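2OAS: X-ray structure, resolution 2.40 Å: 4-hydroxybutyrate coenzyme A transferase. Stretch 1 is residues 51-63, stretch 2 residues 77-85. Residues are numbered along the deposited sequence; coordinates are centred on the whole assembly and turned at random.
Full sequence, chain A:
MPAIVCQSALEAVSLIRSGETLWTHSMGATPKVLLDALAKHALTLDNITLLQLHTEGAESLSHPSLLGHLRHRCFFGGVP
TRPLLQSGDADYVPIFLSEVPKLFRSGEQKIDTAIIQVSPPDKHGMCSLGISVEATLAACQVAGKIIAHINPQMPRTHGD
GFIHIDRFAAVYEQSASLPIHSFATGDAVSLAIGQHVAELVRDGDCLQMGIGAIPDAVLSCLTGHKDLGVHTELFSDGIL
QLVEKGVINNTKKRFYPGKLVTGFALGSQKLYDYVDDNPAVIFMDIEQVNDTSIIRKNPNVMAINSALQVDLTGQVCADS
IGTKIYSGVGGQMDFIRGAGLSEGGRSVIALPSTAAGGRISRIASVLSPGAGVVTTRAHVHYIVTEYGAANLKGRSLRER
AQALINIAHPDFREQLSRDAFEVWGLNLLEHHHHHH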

# COMPACT_ATOMS: atom_id res chain seq x y z
N LEU A 51 23.98 -7.24 3.41
CA LEU A 51 22.69 -6.64 3.05
C LEU A 51 22.82 -6.10 1.64
O LEU A 51 23.88 -5.61 1.25
CB LEU A 51 22.35 -5.50 4.02
CG LEU A 51 21.91 -5.85 5.45
CD1 LEU A 51 21.87 -4.61 6.34
CD2 LEU A 51 20.55 -6.49 5.38
N GLN A 52 21.75 -6.19 0.86
CA GLN A 52 21.82 -5.73 -0.53
C GLN A 52 20.46 -5.61 -1.21
O GLN A 52 19.41 -5.93 -0.64
CB GLN A 52 22.65 -6.74 -1.34
CG GLN A 52 21.86 -8.00 -1.73
CD GLN A 52 22.74 -9.21 -2.05
OE1 GLN A 52 23.41 -9.76 -1.17
NE2 GLN A 52 22.74 -9.64 -3.31
N LEU A 53 20.50 -5.14 -2.44
CA LEU A 53 19.32 -5.00 -3.27
C LEU A 53 19.70 -5.84 -4.49
O LEU A 53 20.48 -6.79 -4.37
CB LEU A 53 19.11 -3.53 -3.65
CG LEU A 53 18.21 -2.63 -2.79
CD1 LEU A 53 18.34 -2.94 -1.31
CD2 LEU A 53 18.58 -1.19 -3.06
N HIS A 54 19.17 -5.50 -5.65
CA HIS A 54 19.49 -6.23 -6.86
C HIS A 54 20.98 -5.98 -7.14
O HIS A 54 21.44 -4.83 -7.18
CB HIS A 54 18.61 -5.73 -8.02
CG HIS A 54 18.74 -6.53 -9.27
ND1 HIS A 54 19.88 -6.51 -10.05
CD2 HIS A 54 17.91 -7.42 -9.86
CE1 HIS A 54 19.74 -7.35 -11.06
NE2 HIS A 54 18.55 -7.92 -10.96
N THR A 55 21.75 -7.05 -7.33
CA THR A 55 23.17 -6.90 -7.59
C THR A 55 23.55 -7.38 -8.99
O THR A 55 22.82 -8.17 -9.60
CB THR A 55 24.01 -7.66 -6.55
OG1 THR A 55 25.39 -7.40 -6.80
CG2 THR A 55 23.76 -9.17 -6.66
N GLU A 56 24.68 -6.91 -9.51
CA GLU A 56 25.11 -7.31 -10.84
C GLU A 56 26.57 -7.76 -10.84
O GLU A 56 27.43 -7.08 -10.30
CB GLU A 56 24.96 -6.13 -11.80
CG GLU A 56 23.54 -5.59 -11.95
CD GLU A 56 22.82 -6.13 -13.18
OE1 GLU A 56 21.60 -5.88 -13.31
OE2 GLU A 56 23.48 -6.80 -14.01
N GLY A 57 26.84 -8.92 -11.45
CA GLY A 57 28.19 -9.42 -11.52
C GLY A 57 28.83 -9.83 -10.19
O GLY A 57 30.05 -9.79 -10.06
N ALA A 58 28.02 -10.21 -9.22
CA ALA A 58 28.55 -10.62 -7.92
C ALA A 58 28.33 -12.11 -7.67
O ALA A 58 28.21 -12.55 -6.52
CB ALA A 58 27.91 -9.81 -6.81
N GLU A 59 28.29 -12.90 -8.75
CA GLU A 59 28.07 -14.34 -8.59
C GLU A 59 29.23 -15.06 -7.93
O GLU A 59 29.09 -16.24 -7.58
CB GLU A 59 27.74 -15.01 -9.93
CG GLU A 59 28.54 -14.55 -11.11
CD GLU A 59 28.05 -13.21 -11.64
OE1 GLU A 59 26.83 -13.10 -11.90
OE2 GLU A 59 28.87 -12.29 -11.80
N SER A 60 30.35 -14.38 -7.76
CA SER A 60 31.50 -15.01 -7.11
C SER A 60 31.21 -15.16 -5.61
O SER A 60 31.74 -16.06 -4.95
CB SER A 60 32.77 -14.18 -7.32
OG SER A 60 32.70 -12.93 -6.66
N LEU A 61 30.36 -14.29 -5.07
CA LEU A 61 30.00 -14.33 -3.67
C LEU A 61 28.90 -15.35 -3.39
O LEU A 61 28.47 -15.50 -2.25
CB LEU A 61 29.55 -12.96 -3.19
CG LEU A 61 30.65 -11.92 -3.02
CD1 LEU A 61 30.02 -10.59 -2.60
CD2 LEU A 61 31.64 -12.39 -1.98
N SER A 62 28.43 -16.03 -4.42
CA SER A 62 27.38 -17.02 -4.25
C SER A 62 27.94 -18.43 -4.40
O SER A 62 27.19 -19.40 -4.47
CB SER A 62 26.26 -16.79 -5.25
OG SER A 62 26.73 -16.97 -6.57
N HIS A 63 29.26 -18.53 -4.44
CA HIS A 63 29.95 -19.81 -4.57
C HIS A 63 29.84 -20.57 -3.25
O HIS A 63 29.99 -19.98 -2.17
CB HIS A 63 31.42 -19.57 -4.93
CG HIS A 63 32.15 -20.80 -5.38
ND1 HIS A 63 32.76 -21.67 -4.50
CD2 HIS A 63 32.35 -21.31 -6.61
CE1 HIS A 63 33.30 -22.66 -5.17
NE2 HIS A 63 33.07 -22.47 -6.46
N GLY A 77 15.80 -9.76 -4.51
CA GLY A 77 16.59 -10.82 -5.09
C GLY A 77 17.10 -10.57 -6.50
O GLY A 77 16.60 -9.72 -7.25
N GLY A 78 18.12 -11.34 -6.87
CA GLY A 78 18.72 -11.23 -8.18
C GLY A 78 19.13 -12.58 -8.73
O GLY A 78 18.90 -13.62 -8.10
N VAL A 79 19.74 -12.57 -9.91
CA VAL A 79 20.19 -13.80 -10.56
C VAL A 79 21.10 -14.67 -9.70
O VAL A 79 20.89 -15.88 -9.60
CB VAL A 79 20.93 -13.48 -11.89
CG1 VAL A 79 21.40 -14.78 -12.54
CG2 VAL A 79 20.01 -12.71 -12.83
N PRO A 80 22.12 -14.08 -9.06
CA PRO A 80 23.04 -14.85 -8.22
C PRO A 80 22.50 -15.23 -6.84
O PRO A 80 23.12 -16.01 -6.13
CB PRO A 80 24.24 -13.92 -8.10
CG PRO A 80 23.58 -12.57 -8.03
CD PRO A 80 22.55 -12.66 -9.14
N THR A 81 21.35 -14.69 -6.46
CA THR A 81 20.80 -14.99 -5.15
C THR A 81 19.56 -15.89 -5.16
O THR A 81 19.31 -16.58 -4.19
CB THR A 81 20.47 -13.69 -4.39
OG1 THR A 81 19.72 -12.82 -5.24
CG2 THR A 81 21.76 -13.00 -3.95
N ARG A 82 18.80 -15.88 -6.26
CA ARG A 82 17.59 -16.69 -6.36
C ARG A 82 17.80 -18.15 -5.96
O ARG A 82 17.04 -18.70 -5.16
CB ARG A 82 17.03 -16.65 -7.78
CG ARG A 82 16.37 -15.34 -8.15
CD ARG A 82 16.11 -15.23 -9.64
NE ARG A 82 16.05 -13.82 -10.03
CZ ARG A 82 16.36 -13.35 -11.23
NH1 ARG A 82 16.74 -14.19 -12.19
NH2 ARG A 82 16.31 -12.04 -11.46
N PRO A 83 18.82 -18.81 -6.53
CA PRO A 83 19.05 -20.21 -6.18
C PRO A 83 19.34 -20.38 -4.69
O PRO A 83 18.98 -21.40 -4.10
CB PRO A 83 20.23 -20.59 -7.05
CG PRO A 83 20.99 -19.30 -7.15
CD PRO A 83 19.89 -18.31 -7.42
N LEU A 84 19.99 -19.39 -4.10
CA LEU A 84 20.31 -19.45 -2.69
C LEU A 84 19.07 -19.19 -1.83
O LEU A 84 18.89 -19.81 -0.79
CB LEU A 84 21.41 -18.44 -2.34
CG LEU A 84 22.87 -18.93 -2.35
CD1 LEU A 84 23.20 -19.62 -3.67
CD2 LEU A 84 23.81 -17.74 -2.11
N LEU A 85 18.22 -18.27 -2.26
CA LEU A 85 17.01 -17.98 -1.51
C LEU A 85 16.08 -19.19 -1.54
O LEU A 85 15.57 -19.63 -0.50
CB LEU A 85 16.30 -16.75 -2.09
CG LEU A 85 17.03 -15.42 -1.84
CD1 LEU A 85 16.46 -14.32 -2.73
CD2 LEU A 85 16.91 -15.06 -0.38

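Two segments of a chain need not exchange a single hydrogen bond in order to pack well, when some polar groups are bonded locally and carbon atoms make most of the contact. The contact between residues 51-63 and 77-85 of this coenzyme A transferase illustrates the principle. It buries 422 Å² counted over both sides, no hydrogen bond crosses it, and the work of joining falls to van der Waals packing.

Pro80 contributes the most covered area, 90 Å². Its CA-to-CB bond points toward the first stretch, and its ring meets that stretch at several places along it. Thr55 CG2 lies 3.7 Å from Pro80 CG, a methyl group against a ring methylene, while Thr55 OG1 is hydrogen-bonded elsewhere in the structure. Further along, Glu59 CA stands 3.9 Å from Pro80 CB, and the two side chains approach to 4.1 Å between Glu59 CB and Pro80 CB. Glu59 thus presents the carbon nearest its backbone, and its carboxylate makes no contact here. A proline suits such a site in a general sense: its compact ring offers a nonpolar surface, and its nitrogen, carrying no hydrogen, asks for no acceptor.

Ser62, with 54 Å² covered, shows how a polar residue can serve in the same kind of packing. Its CA-to-CB bond also points toward the partner, with chi1 in the p well, and Ser62 CB comes to 3.4 Å from Pro80 O. The hydroxyl is engaged within its own stretch, where Ser62 OG donates to Glu59 O at 2.7 Å. The same carbonyl receives a weak bond from the backbone, Ser62 N to Glu59 O at 3.2 Å, so Ser62 is tied to Glu59 O by side chain and main chain together. Beside it, Leu84 extends the contact, with Ser62 CB 4.1 Å from Leu84 CD2 and Ser62 O 4.1 Å from Leu84 CD1.

His54 covers nearly as much, 51 Å², at the other end of the contact. Its CA-to-CB bond points sideways, but with chi1 at -173° the ring comes nearer to the second stretch. His54 CD2 lies 3.7 Å from Gly77 O and 4.2 Å from Gly78 CA; the approach is oblique to the ring. The backbones are close here, the CA atoms of His54 and Gly78 being 5.2 Å apart.

The second stretch has internal hydrogen bonds of its own. Gly78 N donates to Thr81 OG1 at 2.7 Å, while Gly78 O accepts from Thr81 N at 3.1 Å and from Arg82 N at 2.9 Å, closing the turn that leads into the helix. With its hydroxyl drawn back to Gly78, Thr81 meets the first stretch through its methyl: Thr81 CG2 is 3.6 Å from Gln52 NE2. Local hydrogen bonds occur within both segments, and carbon atoms make much of the fit between them.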